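Local coordinates for protein ornithine aminotransferase (Plasmodium falciparum, PDB 3LG0) that probably transfers the delta-amino group of ornithine to 2-oxoglutarate, as a pyridoxal phosphate-dependent homodimeric enzyme, giving glutamate semialdehyde and glutamate, at residues K121-W126 / V194-V199; V58-C63 / G261-G266; V208-D213 / R344-L349. All coordinates share one frame; numbering follows the deposited sequence.

The three contacts lie in different parts of a class-III, fold-type I aminotransferase. Interaction 2 holds Lys262, which by similarity carries pyridoxal phosphate as an internal aldimine but has no cofactor attached here. The 344-349 side of interaction 3 brings Leu349 to about 11 Å from Lys262, side chain to side chain, while interaction 1 is helix-to-sheet packing away from that site. The centres of interactions 2 and 3 are 20 Å apart, and that of interaction 1 lies 28 Å and 25 Å from them. None touches another. Along the chain interaction 1 is nested inside the loop closed by interaction 2, whereas the segments of interactions 2 and 3 alternate.

Interaction 1: residues K121-W126 / V194-V199; sequences KLCRKW and VCAFIV
Cys123 reaches from helix 112-129, which lies on the mixed sheet of the aminotransferase fold that contains strand 194-199, onto Ala196. The axes of the two short segments run roughly antiparallel, at 151°, and approach to 7.2 Å. The CB of Cys123 points at the strand and meets Ala196 CB and Cys195 SG. At the tip, Cys123 SG rests against Ala196 CB at 3.4 Å and touches Ile198 CD1 more loosely at 4.2 Å. The small methyl of Ala196 lets the sulfur come close to the strand, and Val231 of the adjacent strand 229-233 also packs on Cys123.

Cys195 answers from the strand. Its SG lies between the backbone N and the carbonyl carbon (chi1 59°), and from there it reaches the helix backbone, 3.5 Å from Cys123 O and 3.9 Å from Arg124 CA. The two cysteine side chains meet through Cys123 CB and Cys195 SG, 4.0 Å apart, and Cys195 CB also lies against Cys123 O; no hydrogen bond joins the segments. Arg124 brushes Cys195 SG with its CG, then carries its guanidinium on to the carbonyl oxygens of Ala138 and Asn173, just ahead of strands 139-143 and 174-177. Three residues on from Cys123, the indole of Trp126 turns back toward the strand, setting its CZ3 3.4 Å from Cys195 O in an oblique approach.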
ATOM      1  N   LYS A 121       3.037  -5.470 -15.624  1.00 33.10           N
ATOM      2  CA  LYS A 121       4.420  -5.885 -15.822  1.00 31.43           C
ATOM      3  C   LYS A 121       4.501  -7.372 -16.095  1.00 35.09           C
ATOM      4  O   LYS A 121       5.240  -7.811 -16.968  1.00 28.31           O
ATOM      5  CB  LYS A 121       5.279  -5.523 -14.616  1.00 36.97           C
ATOM      6  CG  LYS A 121       5.389  -4.017 -14.388  1.00 59.63           C
ATOM      7  CD  LYS A 121       6.288  -3.693 -13.207  1.00 73.70           C
ATOM      8  CE  LYS A 121       6.411  -2.190 -12.999  1.00 68.30           C
ATOM      9  NZ  LYS A 121       7.200  -1.888 -11.772  1.00 73.80           N
ATOM     10  N   LEU A 122       3.718  -8.143 -15.353  1.00 32.95           N
ATOM     11  CA  LEU A 122       3.728  -9.589 -15.512  1.00 34.76           C
ATOM     12  C   LEU A 122       3.286  -9.951 -16.927  1.00 37.60           C
ATOM     13  O   LEU A 122       3.917 -10.769 -17.595  1.00 34.76           O
ATOM     14  CB  LEU A 122       2.812 -10.253 -14.478  1.00 26.44           C
ATOM     15  CG  LEU A 122       2.608 -11.766 -14.574  1.00 36.76           C
ATOM     16  CD1 LEU A 122       3.962 -12.479 -14.471  1.00 30.04           C
ATOM     17  CD2 LEU A 122       1.638 -12.275 -13.492  1.00 27.64           C
ATOM     18  N   CYS A 123       2.199  -9.327 -17.373  1.00 33.73           N
ATOM     19  CA  CYS A 123       1.624  -9.596 -18.682  1.00 32.62           C
ATOM     20  C   CYS A 123       2.588  -9.272 -19.812  1.00 34.08           C
ATOM     21  O   CYS A 123       2.750 -10.059 -20.732  1.00 30.80           O
ATOM     22  CB  CYS A 123       0.335  -8.794 -18.870  1.00 25.68           C
ATOM     23  SG  CYS A 123      -1.036  -9.433 -17.907  1.00 35.76           S
ATOM     24  N   ARG A 124       3.214  -8.104 -19.743  1.00 28.80           N
ATOM     25  CA  ARG A 124       4.119  -7.679 -20.802  1.00 34.40           C
ATOM     26  C   ARG A 124       5.379  -8.525 -20.839  1.00 40.75           C
ATOM     27  O   ARG A 124       5.880  -8.845 -21.911  1.00 49.59           O
ATOM     28  CB  ARG A 124       4.478  -6.204 -20.661  1.00 29.65           C
ATOM     29  CG  ARG A 124       3.281  -5.289 -20.865  1.00 34.19           C
ATOM     30  CD  ARG A 124       3.696  -3.853 -21.177  1.00 39.50           C
ATOM     31  NE  ARG A 124       2.530  -3.094 -21.618  1.00 52.98           N
ATOM     32  CZ  ARG A 124       1.899  -2.199 -20.871  1.00 51.79           C
ATOM     33  NH1 ARG A 124       2.344  -1.930 -19.647  1.00 43.87           N
ATOM     34  NH2 ARG A 124       0.834  -1.564 -21.351  1.00 53.96           N
ATOM     35  N   LYS A 125       5.877  -8.896 -19.669  1.00 35.20           N
ATOM     36  CA  LYS A 125       7.074  -9.721 -19.581  1.00 40.65           C
ATOM     37  C   LYS A 125       6.810 -11.143 -20.073  1.00 37.70           C
ATOM     38  O   LYS A 125       7.687 -11.769 -20.639  1.00 40.08           O
ATOM     39  CB  LYS A 125       7.638  -9.727 -18.150  1.00 34.50           C
ATOM     40  CG  LYS A 125       9.107 -10.141 -18.071  1.00 49.69           C
ATOM     41  CD  LYS A 125       9.727  -9.754 -16.736  1.00 73.43           C
ATOM     42  CE  LYS A 125      11.181 -10.219 -16.616  1.00 71.86           C
ATOM     43  NZ  LYS A 125      11.765  -9.897 -15.271  1.00 70.89           N
ATOM     44  N   TRP A 126       5.607 -11.658 -19.847  1.00 28.96           N
ATOM     45  CA  TRP A 126       5.236 -12.921 -20.457  1.00 35.62           C
ATOM     46  C   TRP A 126       5.096 -12.726 -21.975  1.00 45.82           C
ATOM     47  O   TRP A 126       5.401 -13.622 -22.755  1.00 41.12           O
ATOM     48  CB  TRP A 126       3.923 -13.433 -19.882  1.00 32.83           C
ATOM     49  CG  TRP A 126       3.368 -14.616 -20.617  1.00 39.93           C
ATOM     50  CD1 TRP A 126       3.563 -15.924 -20.310  1.00 35.00           C
ATOM     51  CD2 TRP A 126       2.517 -14.596 -21.778  1.00 35.82           C
ATOM     52  NE1 TRP A 126       2.881 -16.725 -21.196  1.00 39.51           N
ATOM     53  CE2 TRP A 126       2.236 -15.933 -22.108  1.00 34.58           C
ATOM     54  CE3 TRP A 126       1.955 -13.578 -22.554  1.00 36.90           C
ATOM     55  CZ2 TRP A 126       1.428 -16.282 -23.190  1.00 42.52           C
ATOM     56  CZ3 TRP A 126       1.160 -13.922 -23.632  1.00 39.73           C
ATOM     57  CH2 TRP A 126       0.908 -15.266 -23.943  1.00 47.49           C
ATOM     58  N   VAL A 194      -0.428  -8.039 -28.806  1.00 45.13           N
ATOM     59  CA  VAL A 194      -1.250  -8.077 -27.612  1.00 46.96           C
ATOM     60  C   VAL A 194      -0.802  -9.235 -26.736  1.00 52.25           C
ATOM     61  O   VAL A 194      -0.662 -10.361 -27.216  1.00 43.47           O
ATOM     62  CB  VAL A 194      -2.743  -8.220 -27.974  1.00 45.43           C
ATOM     63  CG1 VAL A 194      -3.588  -8.440 -26.731  1.00 42.67           C
ATOM     64  CG2 VAL A 194      -3.205  -6.997 -28.739  1.00 45.06           C
ATOM     65  N   CYS A 195      -0.560  -8.955 -25.455  1.00 41.90           N
ATOM     66  CA  CYS A 195      -0.122  -9.996 -24.523  1.00 40.09           C
ATOM     67  C   CYS A 195      -1.237 -10.411 -23.553  1.00 43.29           C
ATOM     68  O   CYS A 195      -1.262 -11.545 -23.054  1.00 40.43           O
ATOM     69  CB  CYS A 195       1.116  -9.531 -23.742  1.00 38.68           C
ATOM     70  SG  CYS A 195       0.825  -8.002 -22.777  1.00 42.34           S
ATOM     71  N   ALA A 196      -2.160  -9.489 -23.282  1.00 45.90           N
ATOM     72  CA  ALA A 196      -3.203  -9.760 -22.297  1.00 42.54           C
ATOM     73  C   ALA A 196      -4.464  -8.929 -22.472  1.00 31.66           C
ATOM     74  O   ALA A 196      -4.444  -7.831 -23.025  1.00 37.56           O
ATOM     75  CB  ALA A 196      -2.654  -9.596 -20.867  1.00 24.86           C
ATOM     76  N   PHE A 197      -5.555  -9.476 -21.960  1.00 33.19           N
ATOM     77  CA  PHE A 197      -6.812  -8.768 -21.810  1.00 34.29           C
ATOM     78  C   PHE A 197      -7.147  -8.765 -20.314  1.00 35.12           C
ATOM     79  O   PHE A 197      -7.369  -9.824 -19.714  1.00 29.73           O
ATOM     80  CB  PHE A 197      -7.911  -9.486 -22.596  1.00 27.27           C
ATOM     81  CG  PHE A 197      -9.277  -8.872 -22.451  1.00 34.76           C
ATOM     82  CD1 PHE A 197      -9.452  -7.505 -22.545  1.00 34.67           C
ATOM     83  CD2 PHE A 197     -10.389  -9.672 -22.251  1.00 35.93           C
ATOM     84  CE1 PHE A 197     -10.713  -6.941 -22.421  1.00 38.91           C
ATOM     85  CE2 PHE A 197     -11.653  -9.116 -22.126  1.00 40.20           C
ATOM     86  CZ  PHE A 197     -11.813  -7.745 -22.216  1.00 35.49           C
ATOM     87  N   ILE A 198      -7.168  -7.578 -19.714  1.00 32.03           N
ATOM     88  CA  ILE A 198      -7.477  -7.461 -18.283  1.00 35.78           C
ATOM     89  C   ILE A 198      -8.880  -6.887 -18.105  1.00 33.05           C
ATOM     90  O   ILE A 198      -9.200  -5.823 -18.632  1.00 35.02           O
ATOM     91  CB  ILE A 198      -6.422  -6.633 -17.538  1.00 31.56           C
ATOM     92  CG1 ILE A 198      -5.030  -7.203 -17.829  1.00 29.85           C
ATOM     93  CG2 ILE A 198      -6.715  -6.639 -16.050  1.00 31.59           C
ATOM     94  CD1 ILE A 198      -3.867  -6.426 -17.271  1.00 26.43           C
ATOM     95  N   VAL A 199      -9.718  -7.625 -17.397  1.00 32.38           N
ATOM     96  CA  VAL A 199     -11.141  -7.331 -17.374  1.00 34.17           C
ATOM     97  C   VAL A 199     -11.777  -7.755 -16.047  1.00 33.05           C
ATOM     98  O   VAL A 199     -11.335  -8.718 -15.416  1.00 27.84           O
ATOM     99  CB  VAL A 199     -11.855  -8.060 -18.531  1.00 35.06           C
ATOM    100  CG1 VAL A 199     -11.822  -9.537 -18.287  1.00 21.97           C
ATOM    101  CG2 VAL A 199     -13.289  -7.576 -18.692  1.00 33.51           C
TER

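Interaction 2: residues V58-C63 / G261-G266; sequences VNQGHC and GKALSG
Asn59 lays its side chain along the methyl of Ala263, with CB, CG and ND2 all within 3.8 Å of Ala263 CB and ND2 the nearest at 3.5 Å. The amide makes its polar bonds elsewhere: OD1 takes a hydrogen bond from Arg241 and ND2 gives one to the carbonyl of Leu239.

Gln60 supplies the direct hydrogen bond across the contact. Its chain bends at chi2 (87°), bringing the amide round to the short 3-10 segment 263-265. From there NE2 donates to Ala263 O at 3.0 Å, nearly straight at 172° and within the plane of the glutamine amide. Ala263 O is gripped twice, since Gly266 N, which closes the turn of its own segment at 2.9 Å, arrives from the opposite face of the carbonyl plane. NE2 has a second acceptor in Ala306 O. Gln60 OE1, by contrast, is buried without a polar partner in the model and lies 3.2 Å from Gly266 CA.

The type I turn from Val58 to Gly61 presents Asn59 and Gln60 at its two central positions, while Val58 CG1 packs 3.8 Å from Gly266 O. A water bridges Cys63 N and Gly266 O. Next to Ala263, Lys262, by similarity the lysine that carries pyridoxal phosphate though unmodified here, directs its chain away from this interface.

The contact thus joins the loop between helices 53-56 and 65-77 to the one between strands 257-260 and 272-276. Helix 297-312 packs against both Gln60 and Leu264, and Ile80 of the second subunit packs on Val58.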
ATOM      1  N   VAL A  58     -14.756  -5.315   3.957  1.00 33.64           N
ATOM      2  CA  VAL A  58     -15.421  -6.004   5.072  1.00 30.37           C
ATOM      3  C   VAL A  58     -16.573  -6.911   4.644  1.00 27.16           C
ATOM      4  O   VAL A  58     -17.667  -6.854   5.202  1.00 30.93           O
ATOM      5  CB  VAL A  58     -15.836  -5.059   6.253  1.00 27.59           C
ATOM      6  CG1 VAL A  58     -14.603  -4.511   6.933  1.00 26.85           C
ATOM      7  CG2 VAL A  58     -16.739  -3.930   5.798  1.00 22.23           C
ATOM      8  N   ASN A  59     -16.312  -7.749   3.645  1.00 27.82           N
ATOM      9  CA  ASN A  59     -17.250  -8.810   3.276  1.00 31.85           C
ATOM     10  C   ASN A  59     -17.595  -9.686   4.484  1.00 32.10           C
ATOM     11  O   ASN A  59     -18.721 -10.126   4.627  1.00 33.24           O
ATOM     12  CB  ASN A  59     -16.662  -9.686   2.176  1.00 22.71           C
ATOM     13  CG  ASN A  59     -16.728  -9.036   0.820  1.00 31.58           C
ATOM     14  OD1 ASN A  59     -17.190  -7.899   0.688  1.00 29.81           O
ATOM     15  ND2 ASN A  59     -16.271  -9.760  -0.216  1.00 28.90           N
ATOM     16  N   GLN A  60     -16.608  -9.936   5.340  1.00 28.82           N
ATOM     17  CA  GLN A  60     -16.810 -10.747   6.536  1.00 31.34           C
ATOM     18  C   GLN A  60     -17.518  -9.970   7.653  1.00 39.20           C
ATOM     19  O   GLN A  60     -17.796 -10.522   8.713  1.00 37.63           O
ATOM     20  CB  GLN A  60     -15.474 -11.284   7.060  1.00 25.84           C
ATOM     21  CG  GLN A  60     -14.674 -12.172   6.083  1.00 24.11           C
ATOM     22  CD  GLN A  60     -13.758 -11.368   5.154  1.00 25.38           C
ATOM     23  OE1 GLN A  60     -13.938 -10.170   4.956  1.00 28.84           O
ATOM     24  NE2 GLN A  60     -12.786 -12.035   4.577  1.00 28.72           N
ATOM     25  N   GLY A  61     -17.802  -8.693   7.412  1.00 37.68           N
ATOM     26  CA  GLY A  61     -18.406  -7.834   8.424  1.00 31.20           C
ATOM     27  C   GLY A  61     -17.349  -7.060   9.192  1.00 30.93           C
ATOM     28  O   GLY A  61     -16.195  -7.476   9.276  1.00 26.74           O
ATOM     29  N   HIS A  62     -17.729  -5.929   9.758  1.00 27.16           N
ATOM     30  CA  HIS A  62     -16.770  -5.133  10.519  1.00 32.84           C
ATOM     31  C   HIS A  62     -16.265  -5.844  11.779  1.00 34.27           C
ATOM     32  O   HIS A  62     -17.014  -6.538  12.471  1.00 32.49           O
ATOM     33  CB  HIS A  62     -17.374  -3.789  10.929  1.00 21.31           C
ATOM     34  CG  HIS A  62     -17.375  -2.763   9.845  1.00 29.14           C
ATOM     35  ND1 HIS A  62     -18.486  -2.500   9.073  1.00 33.03           N
ATOM     36  CD2 HIS A  62     -16.412  -1.910   9.420  1.00 25.21           C
ATOM     37  CE1 HIS A  62     -18.204  -1.537   8.213  1.00 24.99           C
ATOM     38  NE2 HIS A  62     -16.954  -1.160   8.406  1.00 28.49           N
ATOM     39  N   CYS A  63     -14.987  -5.638  12.066  1.00 32.98           N
ATOM     40  CA  CYS A  63     -14.354  -6.108  13.297  1.00 34.02           C
ATOM     41  C   CYS A  63     -14.627  -7.575  13.633  1.00 37.21           C
ATOM     42  O   CYS A  63     -14.983  -7.901  14.757  1.00 38.87           O
ATOM     43  CB  CYS A  63     -14.753  -5.224  14.478  1.00 34.35           C
ATOM     44  SG  CYS A  63     -14.161  -3.494  14.365  1.00 35.63           S
ATOM     45  N   GLY A 261      -7.999  -8.784  -3.786  1.00 26.51           N
ATOM     46  CA  GLY A 261      -7.687  -7.770  -2.779  1.00 31.95           C
ATOM     47  C   GLY A 261      -8.805  -7.548  -1.773  1.00 26.93           C
ATOM     48  O   GLY A 261      -9.579  -8.450  -1.517  1.00 31.22           O
ATOM     49  N   LYS A 262      -8.877  -6.347  -1.202  1.00 32.77           N
ATOM     50  CA  LYS A 262      -9.987  -5.937  -0.331  1.00 33.62           C
ATOM     51  C   LYS A 262     -10.341  -6.938   0.760  1.00 30.14           C
ATOM     52  O   LYS A 262      -9.786  -6.883   1.850  1.00 26.14           O
ATOM     53  CB  LYS A 262     -11.245  -5.598  -1.144  1.00 33.28           C
ATOM     54  CG  LYS A 262     -11.042  -4.533  -2.213  1.00 31.76           C
ATOM     55  CD  LYS A 262     -10.452  -3.260  -1.631  1.00 37.31           C
ATOM     56  CE  LYS A 262     -10.478  -2.104  -2.638  1.00 41.81           C
ATOM     57  NZ  LYS A 262      -9.818  -0.861  -2.091  1.00 44.18           N
ATOM     58  N   ALA A 263     -11.282  -7.838   0.473  1.00 28.94           N
ATOM     59  CA  ALA A 263     -11.718  -8.813   1.474  1.00 31.02           C
ATOM     60  C   ALA A 263     -10.637  -9.822   1.899  1.00 32.02           C
ATOM     61  O   ALA A 263     -10.789 -10.497   2.917  1.00 25.61           O
ATOM     62  CB  ALA A 263     -13.001  -9.523   1.030  1.00 25.33           C
ATOM     63  N   LEU A 264      -9.534  -9.896   1.152  1.00 28.45           N
ATOM     64  CA  LEU A 264      -8.404 -10.758   1.550  1.00 24.85           C
ATOM     65  C   LEU A 264      -8.030 -10.599   3.012  1.00 24.20           C
ATOM     66  O   LEU A 264      -7.429 -11.495   3.599  1.00 26.07           O
ATOM     67  CB  LEU A 264      -7.160 -10.467   0.725  1.00 19.77           C
ATOM     68  CG  LEU A 264      -6.935 -11.212  -0.591  1.00 29.95           C
ATOM     69  CD1 LEU A 264      -5.632 -10.755  -1.207  1.00 23.23           C
ATOM     70  CD2 LEU A 264      -6.931 -12.728  -0.377  1.00 25.68           C
ATOM     71  N   SER A 265      -8.371  -9.452   3.596  1.00 22.74           N
ATOM     72  CA  SER A 265      -7.943  -9.144   4.950  1.00 20.37           C
ATOM     73  C   SER A 265      -9.111  -8.894   5.891  1.00 21.16           C
ATOM     74  O   SER A 265      -8.913  -8.557   7.055  1.00 20.74           O
ATOM     75  CB  SER A 265      -7.076  -7.889   4.942  1.00 21.51           C
ATOM     76  OG  SER A 265      -7.882  -6.734   4.794  1.00 25.91           O
ATOM     77  N   GLY A 266     -10.327  -9.025   5.389  1.00 21.81           N
ATOM     78  CA  GLY A 266     -11.471  -8.592   6.169  1.00 26.93           C
ATOM     79  C   GLY A 266     -11.289  -7.191   6.723  1.00 29.49           C
ATOM     80  O   GLY A 266     -11.753  -6.887   7.829  1.00 37.71           O
TER
HETATM   81  O   HOH W   1     -13.059  -4.843  10.009  1.00 38.22           O

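Interaction 3: residues V208-D213 / R344-L349; sequences VIVPSD and RGKGLL
The guanidinium of Arg344 carries Ile209 CD1 over one face, 3.6 Å above its plane and offset toward the rim, and meets Val208 O at its edge. This joins the loop before helix 215-226 to strand 340-346, an outer strand of the aminotransferase sheet that also holds strands 349-354 and 382-385. The arginine chain bends at chi3 (-68°), which turns NE back to donate to Val208 O at 3.0 Å. That bond is distinctly bent, 130° at the hydrogen, and the donor stands above the carbonyl plane. The rest of the group is engaged elsewhere: NH1 forms salt bridges with Glu353 and Glu342, and NH2 bonds to Gly207 O, so the plane is pinned on several sides.

Val208 and Ile209 both face Gln203 in a G1 beta bulge. Val208 lies alongside Leu349, the last residue of the type II' turn, their side chains running in opposite directions; Val208 CG2 lies 4.2 Å from Leu349 CD1, and CG1 packs over Gly345 CA.

Val210 touches Gly345 and Lys346 with its two methyls. Its CG2 sits 3.5 Å from Gly345 O, while CG1, anti to the backbone N (chi1 -175°), stands 3.5 Å from Lys346 NZ.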
ATOM      1  N   VAL A 208     -21.481  -0.773 -11.662  1.00 38.75           N
ATOM      2  CA  VAL A 208     -21.986  -2.143 -11.560  1.00 37.04           C
ATOM      3  C   VAL A 208     -22.647  -2.607 -12.870  1.00 41.01           C
ATOM      4  O   VAL A 208     -23.868  -2.799 -12.954  1.00 39.00           O
ATOM      5  CB  VAL A 208     -22.912  -2.322 -10.345  1.00 31.30           C
ATOM      6  CG1 VAL A 208     -23.340  -3.781 -10.211  1.00 32.31           C
ATOM      7  CG2 VAL A 208     -22.204  -1.839  -9.075  1.00 26.57           C
ATOM      8  N   ILE A 209     -21.812  -2.766 -13.896  1.00 40.66           N
ATOM      9  CA  ILE A 209     -22.256  -3.286 -15.179  1.00 39.30           C
ATOM     10  C   ILE A 209     -22.042  -4.795 -15.268  1.00 40.17           C
ATOM     11  O   ILE A 209     -20.908  -5.266 -15.310  1.00 43.00           O
ATOM     12  CB  ILE A 209     -21.525  -2.622 -16.345  1.00 43.14           C
ATOM     13  CG1 ILE A 209     -21.611  -1.100 -16.227  1.00 40.91           C
ATOM     14  CG2 ILE A 209     -22.112  -3.098 -17.666  1.00 37.72           C
ATOM     15  CD1 ILE A 209     -23.026  -0.592 -16.118  1.00 43.36           C
ATOM     16  N   VAL A 210     -23.144  -5.540 -15.298  1.00 36.57           N
ATOM     17  CA  VAL A 210     -23.126  -6.993 -15.419  1.00 39.72           C
ATOM     18  C   VAL A 210     -23.047  -7.426 -16.892  1.00 46.06           C
ATOM     19  O   VAL A 210     -23.750  -6.882 -17.746  1.00 40.90           O
ATOM     20  CB  VAL A 210     -24.389  -7.604 -14.770  1.00 39.56           C
ATOM     21  CG1 VAL A 210     -24.324  -9.120 -14.784  1.00 43.84           C
ATOM     22  CG2 VAL A 210     -24.550  -7.102 -13.330  1.00 33.18           C
ATOM     23  N   PRO A 211     -22.189  -8.412 -17.198  1.00 43.84           N
ATOM     24  CA  PRO A 211     -22.043  -8.824 -18.599  1.00 51.40           C
ATOM     25  C   PRO A 211     -23.164  -9.777 -19.029  1.00 43.23           C
ATOM     26  O   PRO A 211     -23.726 -10.471 -18.183  1.00 41.62           O
ATOM     27  CB  PRO A 211     -20.703  -9.585 -18.606  1.00 39.65           C
ATOM     28  CG  PRO A 211     -20.316  -9.775 -17.157  1.00 44.54           C
ATOM     29  CD  PRO A 211     -21.453  -9.303 -16.293  1.00 40.28           C
ATOM     30  N   SER A 212     -23.474  -9.820 -20.320  1.00 49.71           N
ATOM     31  CA  SER A 212     -24.342 -10.879 -20.858  1.00 58.33           C
ATOM     32  C   SER A 212     -23.727 -12.252 -20.580  1.00 57.20           C
ATOM     33  O   SER A 212     -22.508 -12.396 -20.604  1.00 59.16           O
ATOM     34  CB  SER A 212     -24.543 -10.696 -22.360  1.00 57.80           C
ATOM     35  OG  SER A 212     -23.298 -10.713 -23.034  1.00 54.08           O
ATOM     36  N   ASP A 213     -24.563 -13.251 -20.306  1.00 56.58           N
ATOM     37  CA  ASP A 213     -24.079 -14.580 -19.914  1.00 68.92           C
ATOM     38  C   ASP A 213     -23.095 -15.193 -20.917  1.00 69.54           C
ATOM     39  O   ASP A 213     -22.250 -16.016 -20.550  1.00 65.59           O
ATOM     40  CB  ASP A 213     -25.252 -15.538 -19.684  1.00 71.67           C
ATOM     41  CG  ASP A 213     -26.038 -15.201 -18.437  1.00 82.73           C
ATOM     42  OD1 ASP A 213     -25.415 -14.764 -17.447  1.00 78.02           O
ATOM     43  OD2 ASP A 213     -27.275 -15.371 -18.447  1.00 87.62           O
ATOM     44  N   ARG A 344     -29.366  -2.761 -10.814  1.00 41.99           N
ATOM     45  CA  ARG A 344     -28.397  -3.717 -11.378  1.00 37.16           C
ATOM     46  C   ARG A 344     -27.668  -4.469 -10.296  1.00 42.97           C
ATOM     47  O   ARG A 344     -27.565  -3.997  -9.165  1.00 39.97           O
ATOM     48  CB  ARG A 344     -27.328  -3.021 -12.209  1.00 32.30           C
ATOM     49  CG  ARG A 344     -27.803  -2.487 -13.532  1.00 46.37           C
ATOM     50  CD  ARG A 344     -26.635  -2.058 -14.390  1.00 35.44           C
ATOM     51  NE  ARG A 344     -25.938  -0.896 -13.861  1.00 41.22           N
ATOM     52  CZ  ARG A 344     -26.230   0.362 -14.186  1.00 44.84           C
ATOM     53  NH1 ARG A 344     -27.219   0.628 -15.031  1.00 35.76           N
ATOM     54  NH2 ARG A 344     -25.533   1.362 -13.671  1.00 39.62           N
ATOM     55  N   GLY A 345     -27.129  -5.631 -10.649  1.00 35.07           N
ATOM     56  CA  GLY A 345     -26.369  -6.392  -9.678  1.00 39.18           C
ATOM     57  C   GLY A 345     -26.226  -7.876  -9.919  1.00 37.84           C
ATOM     58  O   GLY A 345     -26.730  -8.424 -10.888  1.00 35.20           O
ATOM     59  N   LYS A 346     -25.506  -8.517  -9.007  1.00 33.18           N
ATOM     60  CA  LYS A 346     -25.313  -9.946  -9.007  1.00 29.69           C
ATOM     61  C   LYS A 346     -24.875 -10.285  -7.611  1.00 29.73           C
ATOM     62  O   LYS A 346     -23.988  -9.631  -7.076  1.00 35.15           O
ATOM     63  CB  LYS A 346     -24.231 -10.348 -10.022  1.00 35.83           C
ATOM     64  CG  LYS A 346     -23.859 -11.826  -9.987  1.00 38.87           C
ATOM     65  CD  LYS A 346     -23.167 -12.248 -11.290  1.00 38.01           C
ATOM     66  CE  LYS A 346     -24.189 -12.314 -12.428  1.00 60.26           C
ATOM     67  NZ  LYS A 346     -23.583 -12.384 -13.784  1.00 45.83           N
ATOM     68  N   GLY A 347     -25.504 -11.287  -7.006  1.00 29.39           N
ATOM     69  CA  GLY A 347     -25.236 -11.610  -5.613  1.00 31.10           C
ATOM     70  C   GLY A 347     -25.482 -10.366  -4.765  1.00 41.16           C
ATOM     71  O   GLY A 347     -26.521  -9.720  -4.897  1.00 32.80           O
ATOM     72  N   LEU A 348     -24.527 -10.013  -3.910  1.00 37.79           N
ATOM     73  CA  LEU A 348     -24.665  -8.811  -3.093  1.00 31.21           C
ATOM     74  C   LEU A 348     -23.783  -7.676  -3.612  1.00 35.55           C
ATOM     75  O   LEU A 348     -23.344  -6.802  -2.866  1.00 34.09           O
ATOM     76  CB  LEU A 348     -24.404  -9.114  -1.624  1.00 31.34           C
ATOM     77  CG  LEU A 348     -25.523  -9.924  -0.977  1.00 28.16           C
ATOM     78  CD1 LEU A 348     -25.169 -10.306   0.450  1.00 30.20           C
ATOM     79  CD2 LEU A 348     -26.795  -9.116  -1.015  1.00 28.99           C
ATOM     80  N   LEU A 349     -23.524  -7.705  -4.908  1.00 31.22           N
ATOM     81  CA  LEU A 349     -22.908  -6.582  -5.590  1.00 30.05           C
ATOM     82  C   LEU A 349     -24.010  -5.863  -6.360  1.00 32.73           C
ATOM     83  O   LEU A 349     -24.335  -6.229  -7.480  1.00 38.13           O
ATOM     84  CB  LEU A 349     -21.795  -7.062  -6.534  1.00 32.34           C
ATOM     85  CG  LEU A 349     -21.130  -6.001  -7.420  1.00 36.37           C
ATOM     86  CD1 LEU A 349     -20.684  -4.804  -6.594  1.00 34.36           C
ATOM     87  CD2 LEU A 349     -19.957  -6.577  -8.188  1.00 29.29           C
TER